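Local structure of SusD superfamily protein (Bacteroides vulgatus, 3MYV) at residues W87-N91 / I145-V149; G277-Q281 / G412-L416; A194-R198 / V331-V337; N154-S158 / M445-P449. The protein probably binds polysaccharide at the outer membrane, as a SusD-family protein thought to help capture glycans for uptake into the cell. The contacts are given in a common frame with arbitrary orientation. Numbering follows the deposited sequence.

Contact 1: residues W87-N91 / I145-V149; sequences WNILN and IDHLV
Residues 87-91 form a turn inside helix 77-94, closed by the Asn91 N to Trp87 O hydrogen bond of 2.9 Å, while 145-149 is a loop between strands 140-143 and 157-159. The two segments' CA atoms come nearest at Trp87 and Leu148, 5.7 Å apart. Trp87 dominates the contact: with chi1 in m (-86°) and chi2 at 100°, its indole extends from the helix along the loop backbone. NE1 of Trp87 donates to the carbonyl O of Ile145 at 2.9 Å, and CD1 of Trp87 meets CG2 of Ile145 at 3.6 Å. The backbone N atoms of His147 and Leu148 lie over one ring face, the nearer, His147 N, 3.4 Å from CZ2 of Trp87. Leu148 (t, p) reaches across the helix, its CD1 3.7 Å from OD1 of Asn88 and its CD2 3.6 Å from CG of Asn91. Asp146 and His147, both p, point CB away from the helix and pair, His147 ND1 to Asp146 OD1 at 2.7 Å; His147 NE2 also bonds Glu153. This helix-to-loop packing, in the N-terminal, probably TPR-like part of the SusD-family protein, rests largely on one indole that satisfies a loop carbonyl while its face covers the next peptide nitrogens.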
loop_
_atom_site.group_PDB
_atom_site.type_symbol
_atom_site.label_atom_id
_atom_site.label_comp_id
_atom_site.label_asym_id
_atom_site.label_seq_id
_atom_site.Cartn_x
_atom_site.Cartn_y
_atom_site.Cartn_z
ATOM N N TRP A 87 -0.831 11.168 17.776
ATOM C CA TRP A 87 -0.399 11.084 19.178
ATOM C C TRP A 87 -1.015 12.192 20.034
ATOM O O TRP A 87 -1.254 11.977 21.217
ATOM C CB TRP A 87 1.134 11.058 19.298
ATOM C CG TRP A 87 1.655 9.668 19.174
ATOM C CD1 TRP A 87 2.206 9.093 18.066
ATOM C CD2 TRP A 87 1.664 8.658 20.196
ATOM N NE1 TRP A 87 2.559 7.792 18.336
ATOM C CE2 TRP A 87 2.223 7.496 19.628
ATOM C CE3 TRP A 87 1.235 8.619 21.529
ATOM C CZ2 TRP A 87 2.400 6.313 20.360
ATOM C CZ3 TRP A 87 1.396 7.442 22.246
ATOM C CH2 TRP A 87 1.994 6.311 21.666
ATOM N N ASN A 88 -1.292 13.359 19.448
ATOM C CA ASN A 88 -2.018 14.417 20.182
ATOM C C ASN A 88 -3.418 13.941 20.577
ATOM O O ASN A 88 -3.886 14.224 21.693
ATOM C CB ASN A 88 -2.068 15.727 19.381
ATOM C CG ASN A 88 -0.707 16.421 19.331
ATOM O OD1 ASN A 88 0.146 16.187 20.190
ATOM N ND2 ASN A 88 -0.509 17.286 18.344
ATOM N N ILE A 89 -4.041 13.157 19.700
ATOM C CA ILE A 89 -5.367 12.580 19.981
ATOM C C ILE A 89 -5.262 11.584 21.125
ATOM O O ILE A 89 -6.023 11.670 22.095
ATOM C CB ILE A 89 -5.979 11.923 18.725
ATOM C CG1 ILE A 89 -6.342 12.990 17.688
ATOM C CG2 ILE A 89 -7.183 11.053 19.077
ATOM C CD1 ILE A 89 -6.679 12.426 16.293
ATOM N N LEU A 90 -4.315 10.647 21.030
ATOM C CA LEU A 90 -4.168 9.621 22.061
ATOM C C LEU A 90 -3.888 10.275 23.414
ATOM O O LEU A 90 -4.457 9.869 24.428
ATOM C CB LEU A 90 -3.037 8.635 21.734
ATOM C CG LEU A 90 -3.215 7.694 20.534
ATOM C CD1 LEU A 90 -2.077 6.646 20.485
ATOM C CD2 LEU A 90 -4.589 7.014 20.577
ATOM N N ASN A 91 -3.030 11.293 23.419
ATOM C CA ASN A 91 -2.656 11.960 24.667
ATOM C C ASN A 91 -3.857 12.644 25.309
ATOM O O ASN A 91 -4.056 12.532 26.524
ATOM C CB ASN A 91 -1.523 12.959 24.458
ATOM C CG ASN A 91 -0.947 13.443 25.767
ATOM O OD1 ASN A 91 -1.073 14.612 26.112
ATOM N ND2 ASN A 91 -0.341 12.532 26.518
ATOM N N ILE A 145 7.924 6.980 15.960
ATOM C CA ILE A 145 6.992 7.782 16.777
ATOM C C ILE A 145 6.100 6.844 17.576
ATOM O O ILE A 145 4.918 6.599 17.241
ATOM C CB ILE A 145 6.158 8.772 15.913
ATOM C CG1 ILE A 145 7.059 9.493 14.887
ATOM C CG2 ILE A 145 5.436 9.797 16.772
ATOM C CD1 ILE A 145 8.295 10.217 15.488
ATOM N N ASP A 146 6.699 6.303 18.628
ATOM C CA ASP A 146 6.068 5.346 19.508
ATOM C C ASP A 146 5.693 5.997 20.825
ATOM O O ASP A 146 5.458 5.306 21.807
ATOM C CB ASP A 146 6.959 4.112 19.723
ATOM C CG ASP A 146 8.275 4.433 20.438
ATOM O OD1 ASP A 146 8.567 5.620 20.627
ATOM O OD2 ASP A 146 9.025 3.487 20.803
ATOM N N HIS A 147 5.619 7.324 20.825
ATOM C CA HIS A 147 5.263 8.112 22.003
ATOM C C HIS A 147 4.945 9.540 21.592
ATOM O O HIS A 147 5.194 9.950 20.443
ATOM C CB HIS A 147 6.436 8.171 22.983
ATOM C CG HIS A 147 7.656 8.811 22.402
ATOM N ND1 HIS A 147 8.485 8.152 21.520
ATOM C CD2 HIS A 147 8.176 10.050 22.558
ATOM C CE1 HIS A 147 9.473 8.957 21.170
ATOM N NE2 HIS A 147 9.305 10.118 21.784
ATOM N N LEU A 148 4.459 10.299 22.560
ATOM C CA LEU A 148 4.233 11.711 22.433
ATOM C C LEU A 148 5.572 12.438 22.500
ATOM O O LEU A 148 6.251 12.444 23.562
ATOM C CB LEU A 148 3.337 12.206 23.580
ATOM C CG LEU A 148 2.954 13.683 23.509
ATOM C CD1 LEU A 148 1.963 13.914 22.407
ATOM C CD2 LEU A 148 2.400 14.192 24.842
ATOM N N VAL A 149 5.972 13.043 21.389
ATOM C CA VAL A 149 7.329 13.611 21.295
ATOM C C VAL A 149 7.401 14.932 22.072
ATOM O O VAL A 149 6.519 15.768 21.966
ATOM C CB VAL A 149 7.751 13.808 19.816
ATOM C CG1 VAL A 149 9.054 14.585 19.699
ATOM C CG2 VAL A 149 7.851 12.466 19.126
#

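Contact 2: residues G277-Q281 / G412-L416; sequences GFVTQ and GGYHL
Strand 277-279, paired antiparallel with strand 48-50, is extended and leads through N-cap residue Thr280 into helix 281-288, whereas 412-416 is a loop containing a beta turn closed by His415 N to Gly412 O at 3.1 Å. In this SusD-family protein the loop, between strands 408-409 and 422-423, packs where that small sheet passes into the helix. Gly412 and Gly413 have positive phi, and Gly413 lies opposite Gln281, CA to CA 5.2 Å; a CB on Gly413 would clash with CB of Gln281. Tyr414 projects with chi1 in p (46°) and chi2 near 84°, placing its ring under the helix start. N of Gln281 lies over one ring face, 3.6 Å from CZ of Tyr414, and CB of Phe278 meets the ring edge, 4.1 Å from CE1 of Tyr414. Gln281 (t, t) brings OE1 to 3.1 Å from CA of Gly413, while its NE2 bonds Glu285. His415 (m) sets CE1 3.7 Å from CG2 of Thr280 (p); its ND1 pairs with Tyr61. One water accepts from N of Gln281 (2.9 Å) and N of Tyr414 (3.0 Å). OH of Tyr414, also bonded to N of Trp310, donates to O of Val279 at 2.6 Å.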
loop_
_atom_site.group_PDB
_atom_site.type_symbol
_atom_site.label_atom_id
_atom_site.label_comp_id
_atom_site.label_asym_id
_atom_site.label_seq_id
_atom_site.Cartn_x
_atom_site.Cartn_y
_atom_site.Cartn_z
ATOM N N GLY A 277 2.346 7.326 -16.738
ATOM C CA GLY A 277 2.870 5.965 -16.724
ATOM C C GLY A 277 2.008 4.987 -17.491
ATOM O O GLY A 277 0.860 5.275 -17.820
ATOM N N PHE A 278 2.618 3.834 -17.766
ATOM C CA PHE A 278 2.019 2.725 -18.509
ATOM C C PHE A 278 2.259 1.470 -17.729
ATOM O O PHE A 278 3.109 1.466 -16.835
ATOM C CB PHE A 278 2.694 2.578 -19.869
ATOM C CG PHE A 278 2.825 3.852 -20.625
ATOM C CD1 PHE A 278 1.705 4.690 -20.805
ATOM C CD2 PHE A 278 4.029 4.213 -21.206
ATOM C CE1 PHE A 278 1.813 5.845 -21.523
ATOM C CE2 PHE A 278 4.144 5.378 -21.941
ATOM C CZ PHE A 278 3.032 6.204 -22.102
ATOM N N VAL A 279 1.523 0.390 -18.037
ATOM C CA VAL A 279 2.044 -0.921 -17.713
ATOM C C VAL A 279 3.240 -1.173 -18.633
ATOM O O VAL A 279 3.355 -0.587 -19.704
ATOM C CB VAL A 279 0.989 -2.062 -17.780
ATOM C CG1 VAL A 279 -0.206 -1.709 -16.862
ATOM C CG2 VAL A 279 0.542 -2.364 -19.228
ATOM N N THR A 280 4.128 -2.048 -18.202
ATOM C CA THR A 280 5.277 -2.434 -19.018
ATOM C C THR A 280 4.833 -3.452 -20.086
ATOM O O THR A 280 3.719 -4.043 -20.010
ATOM C CB THR A 280 6.347 -3.083 -18.141
ATOM O OG1 THR A 280 5.754 -4.195 -17.465
ATOM C CG2 THR A 280 6.907 -2.085 -17.122
ATOM N N GLN A 281 5.690 -3.648 -21.083
ATOM C CA GLN A 281 5.441 -4.645 -22.105
ATOM C C GLN A 281 5.325 -6.038 -21.455
ATOM O O GLN A 281 4.482 -6.839 -21.846
ATOM C CB GLN A 281 6.531 -4.622 -23.181
ATOM C CG GLN A 281 6.167 -5.452 -24.415
ATOM C CD GLN A 281 7.211 -5.398 -25.508
ATOM O OE1 GLN A 281 7.741 -4.339 -25.830
ATOM N NE2 GLN A 281 7.490 -6.546 -26.108
ATOM N N GLY A 412 14.394 -4.133 -21.618
ATOM C CA GLY A 412 13.710 -4.349 -22.890
ATOM C C GLY A 412 12.354 -3.671 -22.958
ATOM O O GLY A 412 12.116 -2.648 -22.295
ATOM N N GLY A 413 11.477 -4.238 -23.780
ATOM C CA GLY A 413 10.148 -3.700 -23.993
ATOM C C GLY A 413 10.196 -2.273 -24.485
ATOM O O GLY A 413 10.905 -1.948 -25.433
ATOM N N TYR A 414 9.456 -1.403 -23.813
ATOM C CA TYR A 414 9.524 0.016 -24.065
ATOM C C TYR A 414 9.971 0.789 -22.812
ATOM O O TYR A 414 9.602 1.946 -22.594
ATOM C CB TYR A 414 8.190 0.525 -24.626
ATOM C CG TYR A 414 6.898 0.075 -23.963
ATOM C CD1 TYR A 414 6.400 0.729 -22.830
ATOM C CD2 TYR A 414 6.120 -0.949 -24.519
ATOM C CE1 TYR A 414 5.203 0.345 -22.242
ATOM C CE2 TYR A 414 4.918 -1.331 -23.957
ATOM C CZ TYR A 414 4.454 -0.681 -22.806
ATOM O OH TYR A 414 3.254 -1.063 -22.258
ATOM N N HIS A 415 10.817 0.158 -22.016
ATOM C CA HIS A 415 11.467 0.852 -20.914
ATOM C C HIS A 415 12.256 2.061 -21.409
ATOM O O HIS A 415 12.786 2.070 -22.532
ATOM C CB HIS A 415 12.374 -0.091 -20.126
ATOM C CG HIS A 415 11.638 -0.956 -19.143
ATOM N ND1 HIS A 415 11.199 -0.484 -17.922
ATOM C CD2 HIS A 415 11.285 -2.261 -19.191
ATOM C CE1 HIS A 415 10.595 -1.462 -17.272
ATOM N NE2 HIS A 415 10.616 -2.545 -18.027
ATOM N N LEU A 416 12.340 3.076 -20.561
ATOM C CA LEU A 416 13.100 4.274 -20.888
ATOM C C LEU A 416 14.603 4.062 -20.811
ATOM O O LEU A 416 15.084 3.184 -20.084
ATOM C CB LEU A 416 12.728 5.408 -19.942
ATOM C CG LEU A 416 11.247 5.793 -19.818
ATOM C CD1 LEU A 416 11.111 7.046 -18.960
ATOM C CD2 LEU A 416 10.638 6.007 -21.198
HETATM O O HOH W 1 8.165 -2.101 -21.156
#

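Contact 3: residues A194-R198 / V331-V337; sequences ALLAR and VLRLSEV. With EDO (1,2-ethanediol), chain I.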
loop_
_atom_site.group_PDB
_atom_site.type_symbol
_atom_site.label_atom_id
_atom_site.label_comp_id
_atom_site.label_asym_id
_atom_site.label_seq_id
_atom_site.Cartn_x
_atom_site.Cartn_y
_atom_site.Cartn_z
ATOM N N ALA A 194 -6.839 -6.768 8.299
ATOM C CA ALA A 194 -6.239 -6.994 6.989
ATOM C C ALA A 194 -4.809 -6.415 6.968
ATOM O O ALA A 194 -3.869 -7.061 6.490
ATOM C CB ALA A 194 -7.123 -6.395 5.862
ATOM N N LEU A 195 -4.647 -5.200 7.505
ATOM C CA LEU A 195 -3.343 -4.545 7.535
ATOM C C LEU A 195 -2.349 -5.358 8.399
ATOM O O LEU A 195 -1.187 -5.558 8.013
ATOM C CB LEU A 195 -3.482 -3.100 8.058
ATOM C CG LEU A 195 -2.217 -2.260 8.200
ATOM C CD1 LEU A 195 -1.432 -2.174 6.905
ATOM C CD2 LEU A 195 -2.524 -0.848 8.738
ATOM N N LEU A 196 -2.824 -5.815 9.551
ATOM C CA LEU A 196 -2.019 -6.641 10.473
ATOM C C LEU A 196 -1.559 -7.944 9.809
ATOM O O LEU A 196 -0.426 -8.385 10.026
ATOM C CB LEU A 196 -2.821 -6.945 11.745
ATOM C CG LEU A 196 -2.106 -7.732 12.853
ATOM C CD1 LEU A 196 -0.793 -7.036 13.217
ATOM C CD2 LEU A 196 -2.974 -7.948 14.089
ATOM N N ALA A 197 -2.442 -8.589 9.020
ATOM C CA ALA A 197 -2.033 -9.808 8.303
ATOM C C ALA A 197 -0.904 -9.467 7.334
ATOM O O ALA A 197 0.061 -10.230 7.233
ATOM C CB ALA A 197 -3.193 -10.452 7.571
ATOM N N ARG A 198 -1.021 -8.336 6.627
ATOM C CA ARG A 198 0.065 -7.894 5.723
ATOM C C ARG A 198 1.355 -7.690 6.494
ATOM O O ARG A 198 2.436 -8.135 6.061
ATOM C CB ARG A 198 -0.342 -6.615 4.974
ATOM C CG ARG A 198 0.696 -6.030 4.042
ATOM C CD ARG A 198 0.430 -4.564 3.794
ATOM N NE ARG A 198 -0.736 -4.366 2.923
ATOM C CZ ARG A 198 -1.203 -3.178 2.564
ATOM N NH1 ARG A 198 -0.628 -2.065 3.019
ATOM N NH2 ARG A 198 -2.257 -3.096 1.764
ATOM N N VAL A 331 -6.745 0.949 -0.483
ATOM C CA VAL A 331 -5.587 0.704 0.364
ATOM C C VAL A 331 -5.568 -0.743 0.899
ATOM O O VAL A 331 -4.520 -1.375 0.932
ATOM C CB VAL A 331 -5.575 1.724 1.522
ATOM C CG1 VAL A 331 -4.382 1.496 2.497
ATOM C CG2 VAL A 331 -5.514 3.182 0.993
ATOM N N LEU A 332 -6.726 -1.246 1.323
ATOM C CA LEU A 332 -6.885 -2.609 1.816
ATOM C C LEU A 332 -8.164 -3.209 1.259
ATOM O O LEU A 332 -9.267 -2.717 1.535
ATOM C CB LEU A 332 -6.928 -2.602 3.351
ATOM C CG LEU A 332 -5.703 -2.092 4.101
ATOM C CD1 LEU A 332 -6.120 -1.551 5.506
ATOM C CD2 LEU A 332 -4.655 -3.206 4.210
ATOM N N ARG A 333 -8.014 -4.269 0.469
ATOM C CA ARG A 333 -9.163 -5.001 -0.051
ATOM C C ARG A 333 -9.025 -6.501 0.110
ATOM O O ARG A 333 -7.927 -7.043 0.308
ATOM C CB ARG A 333 -9.472 -4.632 -1.503
ATOM C CG ARG A 333 -8.462 -5.106 -2.550
ATOM C CD ARG A 333 -8.929 -4.694 -3.937
ATOM N NE ARG A 333 -7.908 -5.005 -4.957
ATOM C CZ ARG A 333 -8.006 -5.984 -5.848
ATOM N NH1 ARG A 333 -9.065 -6.797 -5.861
ATOM N NH2 ARG A 333 -7.037 -6.166 -6.736
ATOM N N LEU A 334 -10.163 -7.170 0.042
ATOM C CA LEU A 334 -10.250 -8.624 0.304
ATOM C C LEU A 334 -9.311 -9.519 -0.527
ATOM O O LEU A 334 -8.753 -10.454 -0.001
ATOM C CB LEU A 334 -11.719 -9.085 0.164
ATOM C CG LEU A 334 -12.091 -10.515 0.586
ATOM C CD1 LEU A 334 -11.664 -10.799 2.050
ATOM C CD2 LEU A 334 -13.597 -10.800 0.385
ATOM N N SER A 335 -9.169 -9.274 -1.827
ATOM C CA SER A 335 -8.271 -10.094 -2.652
ATOM C C SER A 335 -6.846 -10.153 -2.076
ATOM O O SER A 335 -6.204 -11.198 -2.113
ATOM C CB SER A 335 -8.244 -9.610 -4.100
ATOM O OG SER A 335 -9.497 -9.788 -4.772
ATOM N N GLU A 336 -6.348 -9.051 -1.516
ATOM C CA GLU A 336 -5.015 -9.103 -0.900
ATOM C C GLU A 336 -4.937 -10.153 0.197
ATOM O O GLU A 336 -3.934 -10.864 0.294
ATOM C CB GLU A 336 -4.567 -7.752 -0.335
ATOM C CG GLU A 336 -3.126 -7.783 0.156
ATOM C CD GLU A 336 -2.700 -6.565 0.987
ATOM O OE1 GLU A 336 -3.453 -5.582 1.018
ATOM O OE2 GLU A 336 -1.587 -6.604 1.555
ATOM N N VAL A 337 -5.972 -10.238 1.022
ATOM C CA VAL A 337 -5.987 -11.168 2.137
ATOM C C VAL A 337 -5.910 -12.623 1.640
ATOM O O VAL A 337 -5.172 -13.444 2.203
ATOM C CB VAL A 337 -7.207 -10.962 3.035
ATOM C CG1 VAL A 337 -7.168 -11.952 4.222
ATOM C CG2 VAL A 337 -7.291 -9.511 3.528
HETATM C C1 EDO I . -0.558 0.606 -0.715
HETATM O O1 EDO I . 0.459 -0.311 -1.096
HETATM C C2 EDO I . -1.389 0.043 0.443
HETATM O O2 EDO I . -0.756 0.282 1.746
#
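Arg198 forms a buried side-by-side salt bridge with Glu336, NE of Arg198 donating to OE2 of Glu336 at 2.8 Å and NH2 of Arg198 to OE1 of Glu336 at 2.9 Å. NH2 of Arg198 also donates to the backbone O of Val331 at 3.0 Å. NH1 of Arg198 bonds O2 of a 1,2-ethanediol at 2.7 Å; this molecule probably comes from the crystallisation liquor and is also held by Tyr33 and Arg126. All these acceptors lie near the guanidinium plane, leaving a face to apolar packing: CD2 of Leu332 rests over it, 3.4 Å from NH2 of Arg198. The same leucine spreads along the helix, its CD1 4.0 Å from CB of Leu195 and its CD2 3.8 Å from CA of Leu195. One turn before Arg198, CB of Ala194 touches CG2 of Val337 at 3.9 Å, and the small alanine lets the segments approach to 6.4 Å between the CA atoms of these two residues. In the buried core of the SusD-family fold, helix 189-202 is thereby fastened to strand 329-333, which turns a corner at its classic beta bulge (Val331 and Leu332 opposite Phe250 of strand 248-252) just before helix 334-348; helices 103-128 and 206-223 pack alongside.

Contact 4: residues N154-S158 / M445-P449; sequences NPPRS and MEQNP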
loop_
_atom_site.group_PDB
_atom_site.type_symbol
_atom_site.label_atom_id
_atom_site.label_comp_id
_atom_site.label_asym_id
_atom_site.label_seq_id
_atom_site.Cartn_x
_atom_site.Cartn_y
_atom_site.Cartn_z
ATOM N N ASN A 154 14.024 15.499 19.371
ATOM C CA ASN A 154 14.162 15.086 17.974
ATOM C C ASN A 154 14.470 13.597 17.985
ATOM O O ASN A 154 15.614 13.217 18.227
ATOM C CB ASN A 154 15.288 15.854 17.297
ATOM C CG ASN A 154 15.090 17.346 17.377
ATOM O OD1 ASN A 154 15.849 18.048 18.039
ATOM N ND2 ASN A 154 14.015 17.824 16.775
ATOM N N PRO A 155 13.446 12.755 17.785
ATOM C CA PRO A 155 13.689 11.320 17.930
ATOM C C PRO A 155 14.751 10.810 16.965
ATOM O O PRO A 155 14.798 11.252 15.823
ATOM C CB PRO A 155 12.341 10.693 17.612
ATOM C CG PRO A 155 11.330 11.771 17.832
ATOM C CD PRO A 155 12.028 13.060 17.509
ATOM N N PRO A 156 15.615 9.898 17.424
ATOM C CA PRO A 156 16.637 9.386 16.536
ATOM C C PRO A 156 16.009 8.351 15.589
ATOM O O PRO A 156 14.860 7.986 15.757
ATOM C CB PRO A 156 17.599 8.695 17.511
ATOM C CG PRO A 156 16.679 8.183 18.593
ATOM C CD PRO A 156 15.734 9.329 18.780
ATOM N N ARG A 157 16.790 7.838 14.655
ATOM C CA ARG A 157 16.369 6.705 13.874
ATOM C C ARG A 157 16.354 5.486 14.784
ATOM O O ARG A 157 17.230 5.319 15.624
ATOM C CB ARG A 157 17.299 6.487 12.687
ATOM C CG ARG A 157 17.296 7.627 11.675
ATOM C CD ARG A 157 18.198 7.340 10.508
ATOM N NE ARG A 157 17.649 6.313 9.637
ATOM C CZ ARG A 157 18.230 5.826 8.541
ATOM N NH1 ARG A 157 19.448 6.209 8.144
ATOM N NH2 ARG A 157 17.584 4.920 7.832
ATOM N N SER A 158 15.321 4.657 14.650
ATOM C CA SER A 158 15.317 3.360 15.281
ATOM C C SER A 158 15.527 2.280 14.217
ATOM O O SER A 158 15.478 2.597 13.030
ATOM C CB SER A 158 13.994 3.168 16.013
ATOM O OG SER A 158 14.035 3.845 17.245
HETATM N N MSE A 445 22.795 11.983 13.118
HETATM C CA MSE A 445 21.902 11.018 12.525
HETATM C C MSE A 445 22.574 10.457 11.266
HETATM O O MSE A 445 23.222 11.177 10.501
HETATM C CB MSE A 445 20.548 11.660 12.174
HETATM C CG MSE A 445 19.588 10.763 11.467
HETATM SE SE MSE A 445 17.792 11.486 11.260
HETATM C CE MSE A 445 17.287 11.589 13.126
ATOM N N GLU A 446 22.435 9.158 11.068
ATOM C CA GLU A 446 23.002 8.520 9.887
ATOM C C GLU A 446 22.118 8.686 8.669
ATOM O O GLU A 446 20.915 8.558 8.758
ATOM C CB GLU A 446 23.218 7.043 10.146
ATOM C CG GLU A 446 24.115 6.834 11.334
ATOM C CD GLU A 446 24.995 5.638 11.194
ATOM O OE1 GLU A 446 25.914 5.694 10.356
ATOM O OE2 GLU A 446 24.779 4.659 11.937
ATOM N N GLN A 447 22.746 8.955 7.530
ATOM C CA GLN A 447 22.087 8.919 6.233
ATOM C C GLN A 447 22.079 7.457 5.797
ATOM O O GLN A 447 22.928 6.660 6.235
ATOM C CB GLN A 447 22.823 9.804 5.232
ATOM C CG GLN A 447 22.229 9.880 3.823
ATOM C CD GLN A 447 20.784 10.240 3.802
ATOM O OE1 GLN A 447 19.915 9.357 3.858
ATOM N NE2 GLN A 447 20.494 11.554 3.755
ATOM N N ASN A 448 21.109 7.080 4.985
ATOM C CA ASN A 448 21.121 5.738 4.410
ATOM C C ASN A 448 22.386 5.545 3.570
ATOM O O ASN A 448 22.861 6.477 2.930
ATOM C CB ASN A 448 19.838 5.457 3.609
ATOM C CG ASN A 448 18.702 5.017 4.508
ATOM O OD1 ASN A 448 18.944 4.372 5.531
ATOM N ND2 ASN A 448 17.456 5.369 4.156
ATOM N N PRO A 449 22.949 4.335 3.611
ATOM C CA PRO A 449 24.240 4.061 2.967
ATOM C C PRO A 449 24.175 4.386 1.476
ATOM O O PRO A 449 23.125 4.227 0.860
ATOM C CB PRO A 449 24.442 2.546 3.171
ATOM C CG PRO A 449 23.251 2.025 3.739
ATOM C CD PRO A 449 22.381 3.144 4.268
#
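This is a surface contact in which one arginine ties the start of strand 157-159 to an irregular segment near the C-terminus of the SusD-family fold, following helix 438-441. Although the segments are far apart in sequence, Arg157 spans the gap from the two-stranded antiparallel sheet that 157-159 forms with strand 140-143. Its CB points toward 445-449, and the side chain runs beside selenomethionine Met445, CD of Arg157 lying 3.8 Å from CG of Met445. The end of Met445 turns to the proline pair, its CE 3.7 Å from O of Pro155 and 4.1 Å from CA of Pro156. Beyond it the guanidinium meets its acceptors near its own plane: NH1 of Arg157 donates to O of Glu446 at 2.8 Å, while NE bonds Gly141 of the partner strand. Asn448 is fixed in turn by Leu432 and Phe128, whose carbonyls receive its ND2, and by its backbone N, 2.8 Å from OE1 of Gln447. This leaves OD1 of Asn448 to accept from NH2 of Arg157 at 2.7 Å and, weakly, from NH1 of Arg157 at 3.2 Å.

Overall arrangement
Contacts 1 and 4 are neighbours, with centres 20 Å apart on the same side of the chain's centre: the loop 145-149 leads to strand 157-159, and Pro155 packs on Val149 and Ile145. Contact 2 lies across the chain's centre from contact 1, about 43 Å away between centres, whereas contact 3 is buried about 9 Å from that centre. Along the chain contact 1 closes first; contacts 2 and 3 alternate their segments and are both nested within the long loop closed by contact 4. Segment 445-449 thus returns to strand 157-159 in the N-terminal part, and contact 3 joins helix 189-202 to the junction of strand 329-333 and helix 334-348, interlocking early and late sequence.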